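Local structure of carbohydrate kinase, FGGY (Rhodospirillum rubrum, 3IFR) at residues A473-E476 against V477-L481; L190-G193 against T194-D198; L63-L66 against K67-G71. The protein probably phosphorylates D-xylulose, as a carbohydrate kinase of the FGGY family with two domains of the actin-like ATPase clan. One frame throughout, in Å; residues are numbered along the deposited sequence.

Interaction 1: A473-E476 against V477-L481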
ATOM      1  N   ALA A 473      -1.204  -5.791  32.595  1.00 29.66           N
ATOM      2  CA  ALA A 473      -1.712  -4.866  33.577  1.00 30.43           C
ATOM      3  C   ALA A 473      -2.130  -3.533  32.992  1.00 31.81           C
ATOM      4  O   ALA A 473      -2.819  -2.793  33.633  1.00 34.74           O
ATOM      5  CB  ALA A 473      -0.710  -4.655  34.653  1.00 31.29           C
ATOM      6  N   LYS A 474      -1.707  -3.261  31.767  1.00 30.59           N
ATOM      7  CA  LYS A 474      -2.046  -2.097  30.992  1.00 25.53           C
ATOM      8  C   LYS A 474      -3.306  -2.272  30.188  1.00 26.27           C
ATOM      9  O   LYS A 474      -3.789  -1.352  29.629  1.00 26.78           O
ATOM     10  CB  LYS A 474      -0.933  -1.842  30.013  1.00 27.33           C
ATOM     11  CG  LYS A 474      -0.116  -0.665  30.232  1.00 28.67           C
ATOM     12  CD  LYS A 474       0.362  -0.537  31.593  1.00 28.13           C
ATOM     13  CE  LYS A 474       1.533   0.340  31.593  1.00 32.51           C
ATOM     14  NZ  LYS A 474       1.748   0.897  32.881  1.00 40.37           N
ATOM     15  N   ALA A 475      -3.846  -3.464  30.118  1.00 25.51           N
ATOM     16  CA  ALA A 475      -5.016  -3.679  29.310  1.00 24.28           C
ATOM     17  C   ALA A 475      -6.210  -2.873  29.791  1.00 26.78           C
ATOM     18  O   ALA A 475      -7.008  -2.462  29.014  1.00 26.86           O
ATOM     19  CB  ALA A 475      -5.346  -5.074  29.255  1.00 19.11           C
ATOM     20  N   GLU A 476      -6.294  -2.645  31.079  1.00 20.00           N
ATOM     21  CA  GLU A 476      -7.431  -1.992  31.676  1.00 20.00           C
ATOM     22  C   GLU A 476      -7.445  -0.472  31.481  1.00 20.00           C
ATOM     23  O   GLU A 476      -8.438   0.071  31.233  1.00 30.85           O
ATOM     24  CB  GLU A 476      -7.501  -2.378  33.135  1.00 20.00           C
ATOM     25  CG  GLU A 476      -8.767  -2.086  33.813  1.00 20.00           C
ATOM     26  CD  GLU A 476      -8.707  -2.390  35.293  1.00 20.00           C
ATOM     27  OE1 GLU A 476      -9.288  -3.417  35.683  1.00 20.00           O
ATOM     28  OE2 GLU A 476      -8.065  -1.626  36.050  1.00 20.00           O
ATOM     29  N   VAL A 477      -6.325   0.188  31.576  1.00 26.88           N
ATOM     30  CA  VAL A 477      -6.224   1.564  31.174  1.00 26.69           C
ATOM     31  C   VAL A 477      -6.371   1.775  29.664  1.00 27.19           C
ATOM     32  O   VAL A 477      -7.098   2.604  29.252  1.00 27.51           O
ATOM     33  CB  VAL A 477      -4.963   2.197  31.701  1.00 26.73           C
ATOM     34  CG1 VAL A 477      -3.814   1.387  31.407  1.00 29.12           C
ATOM     35  CG2 VAL A 477      -4.776   3.470  31.107  1.00 30.86           C
ATOM     36  N   TYR A 478      -5.714   1.006  28.836  1.00 24.16           N
ATOM     37  CA  TYR A 478      -5.879   1.243  27.404  1.00 26.37           C
ATOM     38  C   TYR A 478      -7.286   0.886  26.885  1.00 26.66           C
ATOM     39  O   TYR A 478      -7.775   1.525  25.947  1.00 24.98           O
ATOM     40  CB  TYR A 478      -4.761   0.626  26.565  1.00 22.08           C
ATOM     41  CG  TYR A 478      -3.496   1.439  26.631  1.00 23.77           C
ATOM     42  CD1 TYR A 478      -3.520   2.791  26.356  1.00 24.09           C
ATOM     43  CD2 TYR A 478      -2.276   0.861  26.968  1.00 22.44           C
ATOM     44  CE1 TYR A 478      -2.371   3.569  26.431  1.00 24.21           C
ATOM     45  CE2 TYR A 478      -1.133   1.621  27.028  1.00 22.33           C
ATOM     46  CZ  TYR A 478      -1.187   2.976  26.768  1.00 22.99           C
ATOM     47  OH  TYR A 478      -0.046   3.753  26.805  1.00 26.45           O
ATOM     48  N   ASP A 479      -7.932  -0.100  27.516  1.00 23.81           N
ATOM     49  CA  ASP A 479      -9.318  -0.398  27.231  1.00 27.07           C
ATOM     50  C   ASP A 479     -10.227   0.809  27.477  1.00 30.57           C
ATOM     51  O   ASP A 479     -11.080   1.138  26.618  1.00 29.74           O
ATOM     52  CB  ASP A 479      -9.810  -1.578  28.061  1.00 30.04           C
ATOM     53  CG  ASP A 479      -9.506  -2.922  27.407  1.00 33.53           C
ATOM     54  OD1 ASP A 479      -9.339  -2.964  26.170  1.00 39.67           O
ATOM     55  OD2 ASP A 479      -9.440  -3.937  28.123  1.00 32.89           O
ATOM     56  N   ARG A 480     -10.068   1.436  28.645  1.00 27.03           N
ATOM     57  CA  ARG A 480     -10.815   2.638  28.989  1.00 30.18           C
ATOM     58  C   ARG A 480     -10.426   3.785  28.067  1.00 30.52           C
ATOM     59  O   ARG A 480     -11.283   4.571  27.654  1.00 30.82           O
ATOM     60  CB  ARG A 480     -10.566   3.063  30.428  1.00 33.54           C
ATOM     61  CG  ARG A 480     -11.276   2.202  31.486  1.00 44.40           C
ATOM     62  CD  ARG A 480     -11.084   2.733  32.942  1.00 49.12           C
ATOM     63  NE  ARG A 480     -10.112   1.950  33.722  1.00 50.08           N
ATOM     64  CZ  ARG A 480      -8.958   2.435  34.182  1.00 50.66           C
ATOM     65  NH1 ARG A 480      -8.126   1.649  34.864  1.00 44.49           N
ATOM     66  NH2 ARG A 480      -8.629   3.706  33.956  1.00 47.89           N
ATOM     67  N   LEU A 481      -9.141   3.896  27.730  1.00 29.65           N
ATOM     68  CA  LEU A 481      -8.745   4.962  26.778  1.00 27.54           C
ATOM     69  C   LEU A 481      -9.452   4.725  25.475  1.00 27.02           C
ATOM     70  O   LEU A 481     -10.039   5.660  24.911  1.00 27.22           O
ATOM     71  CB  LEU A 481      -7.244   5.063  26.547  1.00 24.02           C
ATOM     72  CG  LEU A 481      -6.813   6.364  25.868  1.00 23.03           C
ATOM     73  CD1 LEU A 481      -7.288   7.538  26.662  1.00 21.94           C
ATOM     74  CD2 LEU A 481      -5.294   6.408  25.710  1.00 24.79           C
TER
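Glu476 and Arg480 cross at a slant, one turn apart in the first turns of the C-terminal helix 475-496, where i to i+4 bonds carry the backbone and the pairs Glu476-Arg480 and Lys474-Tyr478 follow the same spacing. Three backbone bonds span the segments. Tyr478 N bonds to Lys474 O over 3.1 Å, Asp479 N reaches Ala475 O at 2.9 Å, and Arg480 N makes a weak bond to Glu476 O.

Among the charged groups, Glu476 OE2 and Arg480 NH1 form a salt bridge that is long, 3.5 Å, its hydrogen bond weak, with the carboxylate and guanidinium planes turned 50° apart. Arg480 bends at chi3, which carries its guanidinium back over its own helix. Asp479 OD1 instead turns to Arg388, in a salt bridge with helix 372-397.

Nonpolar contact is centred on Tyr478, whose ring runs alongside the Lys474 chain, CE2 lying 4.1 Å from Lys474 CG. The ring packs on helix 414-424 through Ile419 and Val423, and its hydroxyl is hydrogen-bonded to Glu381 and Arg377. On the Arg480 guanidinium, Glu476 OE2 sits at the edge, in plane, while Glu476 O lies over one face, 3.4 Å above the plane and displaced toward the rim.

Interaction 2: L190-G193 against T194-D198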
ATOM      1  N   LEU A 190     -15.860  -9.714  -7.268  1.00 35.99           N
ATOM      2  CA  LEU A 190     -15.321 -10.701  -6.321  1.00 34.46           C
ATOM      3  C   LEU A 190     -15.941 -12.067  -6.556  1.00 38.43           C
ATOM      4  O   LEU A 190     -15.227 -13.061  -6.684  1.00 44.88           O
ATOM      5  CB  LEU A 190     -15.644 -10.278  -4.893  1.00 36.02           C
ATOM      6  CG  LEU A 190     -14.579  -9.707  -3.950  1.00 39.25           C
ATOM      7  CD1 LEU A 190     -13.352  -9.178  -4.670  1.00 30.09           C
ATOM      8  CD2 LEU A 190     -15.201  -8.631  -3.030  1.00 35.69           C
ATOM      9  N   ALA A 191     -17.269 -12.118  -6.637  1.00 38.30           N
ATOM     10  CA  ALA A 191     -17.999 -13.366  -6.958  1.00 42.67           C
ATOM     11  C   ALA A 191     -17.443 -14.148  -8.158  1.00 41.18           C
ATOM     12  O   ALA A 191     -17.403 -15.384  -8.137  1.00 38.83           O
ATOM     13  CB  ALA A 191     -19.528 -13.095  -7.153  1.00 39.22           C
ATOM     14  N   SER A 192     -17.028 -13.447  -9.209  1.00 39.22           N
ATOM     15  CA  SER A 192     -16.549 -14.154 -10.395  1.00 39.42           C
ATOM     16  C   SER A 192     -15.040 -14.098 -10.572  1.00 36.13           C
ATOM     17  O   SER A 192     -14.451 -14.973 -11.216  1.00 35.14           O
ATOM     18  CB  SER A 192     -17.248 -13.628 -11.652  1.00 38.22           C
ATOM     19  OG  SER A 192     -16.678 -12.397 -12.069  1.00 38.93           O
ATOM     20  N   GLY A 193     -14.426 -13.050 -10.025  1.00 37.10           N
ATOM     21  CA  GLY A 193     -12.987 -12.866 -10.083  1.00 30.01           C
ATOM     22  C   GLY A 193     -12.551 -12.496 -11.467  1.00 32.37           C
ATOM     23  O   GLY A 193     -11.385 -12.637 -11.840  1.00 35.29           O
ATOM     24  N   THR A 194     -13.492 -12.010 -12.261  1.00 32.08           N
ATOM     25  CA  THR A 194     -13.131 -11.634 -13.614  1.00 32.84           C
ATOM     26  C   THR A 194     -13.626 -10.227 -13.936  1.00 31.86           C
ATOM     27  O   THR A 194     -14.422  -9.642 -13.179  1.00 28.83           O
ATOM     28  CB  THR A 194     -13.678 -12.652 -14.640  1.00 37.81           C
ATOM     29  OG1 THR A 194     -15.108 -12.656 -14.591  1.00 37.94           O
ATOM     30  CG2 THR A 194     -13.175 -14.059 -14.305  1.00 37.68           C
ATOM     31  N   VAL A 195     -13.136  -9.681 -15.045  1.00 29.41           N
ATOM     32  CA  VAL A 195     -13.561  -8.355 -15.467  1.00 31.19           C
ATOM     33  C   VAL A 195     -14.997  -8.490 -15.949  1.00 31.98           C
ATOM     34  O   VAL A 195     -15.294  -9.372 -16.747  1.00 34.85           O
ATOM     35  CB  VAL A 195     -12.654  -7.816 -16.573  1.00 28.46           C
ATOM     36  CG1 VAL A 195     -13.213  -6.527 -17.131  1.00 28.79           C
ATOM     37  CG2 VAL A 195     -11.246  -7.594 -16.001  1.00 26.93           C
ATOM     38  N   GLU A 196     -15.883  -7.658 -15.421  1.00 27.51           N
ATOM     39  CA  GLU A 196     -17.290  -7.673 -15.806  1.00 27.69           C
ATOM     40  C   GLU A 196     -17.690  -6.553 -16.791  1.00 30.43           C
ATOM     41  O   GLU A 196     -17.292  -5.380 -16.635  1.00 28.97           O
ATOM     42  CB  GLU A 196     -18.141  -7.574 -14.556  1.00 29.25           C
ATOM     43  CG  GLU A 196     -17.759  -8.595 -13.489  1.00 31.06           C
ATOM     44  CD  GLU A 196     -18.390  -9.938 -13.756  1.00 33.04           C
ATOM     45  OE1 GLU A 196     -18.992 -10.122 -14.838  1.00 33.05           O
ATOM     46  OE2 GLU A 196     -18.278 -10.808 -12.883  1.00 34.42           O
ATOM     47  N   ALA A 197     -18.486  -6.914 -17.795  1.00 32.43           N
ATOM     48  CA  ALA A 197     -18.889  -5.969 -18.835  1.00 32.51           C
ATOM     49  C   ALA A 197     -19.583  -4.769 -18.180  1.00 29.41           C
ATOM     50  O   ALA A 197     -19.164  -3.620 -18.283  1.00 30.43           O
ATOM     51  CB  ALA A 197     -19.820  -6.652 -19.785  1.00 29.64           C
ATOM     52  N   ASP A 198     -20.705  -5.074 -17.579  1.00 28.01           N
ATOM     53  CA  ASP A 198     -21.284  -4.346 -16.504  1.00 25.17           C
ATOM     54  C   ASP A 198     -20.366  -3.263 -15.900  1.00 26.39           C
ATOM     55  O   ASP A 198     -20.672  -2.089 -15.955  1.00 29.22           O
ATOM     56  CB  ASP A 198     -21.572  -5.436 -15.450  1.00 24.09           C
ATOM     57  CG  ASP A 198     -22.541  -5.000 -14.440  1.00 26.75           C
ATOM     58  OD1 ASP A 198     -23.284  -4.035 -14.686  1.00 31.87           O
ATOM     59  OD2 ASP A 198     -22.561  -5.599 -13.374  1.00 32.38           O
TER
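Ser192 meets Thr194 and Glu196 through its hydroxyl, in the turn of a small, weakly bonded antiparallel hairpin between strands 188-189 and 194-195. Three polar contacts within the two segments converge on Ser192 OG, so the contact is a cluster of hydrogen bonds around one oxygen.

Two of them come from Thr194. Its backbone N donates to Ser192 OG at 3.2 Å with an N-H...O angle of 151°, and its hydroxyl OG1 donates to the same oxygen at 3.0 Å. Thr194 therefore grips the serine by main chain and side chain together. Ser192 OG sits between its own backbone N and carbonyl carbon (chi1 79°), which turns the hydroxyl toward the following residues.

The third contact is with a carboxylate. Ser192 OG donates to Glu196 OE2, and the modelled separation of 2.4 Å is so short that its exact length is doubtful at this resolution. The glutamate chain folds at chi2 (-82°), bringing OE2 back toward the turn. The carbonyl oxygen of Asp189 is a second, weak acceptor near Ser192 OG, and would compete with the carboxylate for the same hydroxyl proton.

Backbone shape completes the turn. Gly193 has positive phi, and the chain reverses there before entering the short strand.

Glu196 is the N-cap residue, right before helix 197-201. Backbone bonds from Leu190 to Arg129 and from Glu196 to Phe187 join the loop to the end of helix 123-130 and to the chain just ahead of strand 188-189, while Asp198 forms a salt bridge with Arg129.

Interaction 3: L63-L66 against K67-G71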
ATOM      1  N   LEU A  63      17.778  -2.431 -14.178  1.00 21.25           N
ATOM      2  CA  LEU A  63      18.030  -3.842 -14.518  1.00 23.99           C
ATOM      3  C   LEU A  63      19.453  -4.018 -15.069  1.00 22.19           C
ATOM      4  O   LEU A  63      20.194  -4.848 -14.594  1.00 21.79           O
ATOM      5  CB  LEU A  63      16.989  -4.398 -15.520  1.00 20.49           C
ATOM      6  CG  LEU A  63      15.556  -4.415 -14.991  1.00 21.45           C
ATOM      7  CD1 LEU A  63      14.491  -4.763 -16.067  1.00 21.68           C
ATOM      8  CD2 LEU A  63      15.488  -5.380 -13.838  1.00 17.59           C
ATOM      9  N   ALA A  64      19.824  -3.235 -16.078  1.00 22.49           N
ATOM     10  CA  ALA A  64      21.202  -3.261 -16.565  1.00 21.26           C
ATOM     11  C   ALA A  64      22.239  -3.018 -15.446  1.00 21.76           C
ATOM     12  O   ALA A  64      23.279  -3.671 -15.376  1.00 21.66           O
ATOM     13  CB  ALA A  64      21.358  -2.261 -17.639  1.00 18.81           C
ATOM     14  N   GLU A  65      21.963  -2.090 -14.541  1.00 25.00           N
ATOM     15  CA  GLU A  65      22.920  -1.838 -13.451  1.00 22.67           C
ATOM     16  C   GLU A  65      23.055  -3.061 -12.540  1.00 23.60           C
ATOM     17  O   GLU A  65      24.134  -3.336 -12.027  1.00 24.00           O
ATOM     18  CB  GLU A  65      22.533  -0.615 -12.636  1.00 21.08           C
ATOM     19  CG  GLU A  65      23.573  -0.305 -11.577  1.00 25.24           C
ATOM     20  CD  GLU A  65      23.202   0.862 -10.699  1.00 26.43           C
ATOM     21  OE1 GLU A  65      22.909   1.952 -11.253  1.00 28.25           O
ATOM     22  OE2 GLU A  65      23.223   0.707  -9.456  1.00 25.85           O
ATOM     23  N   LEU A  66      21.963  -3.807 -12.364  1.00 21.80           N
ATOM     24  CA  LEU A  66      21.985  -5.037 -11.584  1.00 20.50           C
ATOM     25  C   LEU A  66      23.042  -6.003 -12.132  1.00 22.88           C
ATOM     26  O   LEU A  66      23.838  -6.554 -11.370  1.00 24.36           O
ATOM     27  CB  LEU A  66      20.618  -5.721 -11.641  1.00 22.97           C
ATOM     28  CG  LEU A  66      19.780  -5.812 -10.368  1.00 25.90           C
ATOM     29  CD1 LEU A  66      19.875  -4.548  -9.545  1.00 24.29           C
ATOM     30  CD2 LEU A  66      18.320  -6.228 -10.663  1.00 19.63           C
ATOM     31  N   LYS A  67      23.024  -6.200 -13.445  1.00 19.74           N
ATOM     32  CA  LYS A  67      23.964  -7.055 -14.146  1.00 21.15           C
ATOM     33  C   LYS A  67      25.385  -6.527 -14.035  1.00 22.95           C
ATOM     34  O   LYS A  67      26.305  -7.283 -13.911  1.00 27.65           O
ATOM     35  CB  LYS A  67      23.558  -7.111 -15.603  1.00 21.30           C
ATOM     36  CG  LYS A  67      24.162  -8.202 -16.463  1.00 24.84           C
ATOM     37  CD  LYS A  67      23.837  -7.895 -17.948  1.00 26.85           C
ATOM     38  CE  LYS A  67      23.896  -9.126 -18.818  1.00 33.26           C
ATOM     39  NZ  LYS A  67      23.273  -8.875 -20.175  1.00 29.82           N
ATOM     40  N   THR A  68      25.550  -5.213 -14.056  1.00 25.23           N
ATOM     41  CA  THR A  68      26.847  -4.545 -14.034  1.00 25.27           C
ATOM     42  C   THR A  68      27.448  -4.595 -12.663  1.00 25.00           C
ATOM     43  O   THR A  68      28.657  -4.684 -12.491  1.00 26.14           O
ATOM     44  CB  THR A  68      26.663  -3.061 -14.463  1.00 24.22           C
ATOM     45  OG1 THR A  68      26.868  -2.975 -15.865  1.00 29.47           O
ATOM     46  CG2 THR A  68      27.659  -2.147 -13.807  1.00 28.32           C
ATOM     47  N   THR A  69      26.577  -4.495 -11.670  1.00 26.28           N
ATOM     48  CA  THR A  69      26.991  -4.608 -10.275  1.00 24.70           C
ATOM     49  C   THR A  69      27.380  -6.055  -9.884  1.00 25.05           C
ATOM     50  O   THR A  69      28.442  -6.294  -9.328  1.00 27.43           O
ATOM     51  CB  THR A  69      25.882  -4.044  -9.374  1.00 24.36           C
ATOM     52  OG1 THR A  69      25.933  -2.598  -9.411  1.00 25.66           O
ATOM     53  CG2 THR A  69      25.997  -4.553  -7.948  1.00 20.77           C
ATOM     54  N   ALA A  70      26.525  -7.022 -10.183  1.00 24.41           N
ATOM     55  CA  ALA A  70      26.786  -8.361  -9.730  1.00 23.61           C
ATOM     56  C   ALA A  70      27.890  -8.951 -10.560  1.00 28.17           C
ATOM     57  O   ALA A  70      28.582  -9.842 -10.080  1.00 27.03           O
ATOM     58  CB  ALA A  70      25.553  -9.228  -9.851  1.00 27.14           C
ATOM     59  N   GLY A  71      28.031  -8.479 -11.806  1.00 25.72           N
ATOM     60  CA  GLY A  71      28.990  -9.036 -12.740  1.00 23.62           C
ATOM     61  C   GLY A  71      28.395 -10.261 -13.413  1.00 27.99           C
ATOM     62  O   GLY A  71      27.465 -10.885 -12.884  1.00 27.77           O
TER
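Thr69 OG1 is set beside its own backbone N, anti to the carbonyl carbon (chi1 -77°), and this rotation directs the hydroxyl back along the helix toward Glu65 O, which it meets weakly. Glu65 carries CG anti to its N (chi1 -176°) and extends beyond it, passing the threonine at a slant, with CG 3.9 Å from Thr69 OG1. The two residues stand one turn apart near the C-terminal end of helix 52-70, which packs against the mixed sheet of the N-terminal FGGY domain.

Regular i to i+4 bonds run through the segment. Thr68 N donates to Ala64 O at 3.0 Å, and Ala70 N donates to Leu66 O, also at 3.0 Å. The bond from Lys67 N to Leu63 O is weak, at 3.3 Å. The last turn is closed by Gly71 N on Lys67 O; Gly71 itself leaves helical geometry with positive phi (83°).

The side chains divide between sheet and polar partners. Leu66 is buried against Ala34, Ala21, Leu23 and Ile10, thus touching strands 29-37, 18-25 and 8-14, and Leu63 also meets Ile10. Ala70 extends this nonpolar side to Val31 and Leu23. Charged ends reach outside the segments: Glu65 OE1 forms a salt bridge with Arg36, and the extended Lys67 chain brings NZ to the carbonyl oxygen of Gly232. Those two links connect the helix to strand 29-37 and to the loop after helix 225-231.

Glu65 O receives two donors from Thr69: the backbone N at 2.7 Å, and the hydroxyl OG1 in a weak bond at 3.3 Å.

The three contacts are separate local arrangements with no atoms in common. Interactions 2 and 3 both belong to the N-terminal FGGY domain, yet their centres are 41 Å apart and their nearest atoms about 26 Å. Interaction 1, on the C-terminal helix, lies on the opposite side of the chain's centre from interaction 3, with 53 Å between centres, and its centre is 45 Å from that of interaction 2. Interactions 1 and 3 share helical i to i+4 bonding, the former near a helix start and the latter at a helix end, whereas interaction 2 gathers its bonds on a turn hydroxyl. All three are centred 23 to 30 Å from the centre of the chain.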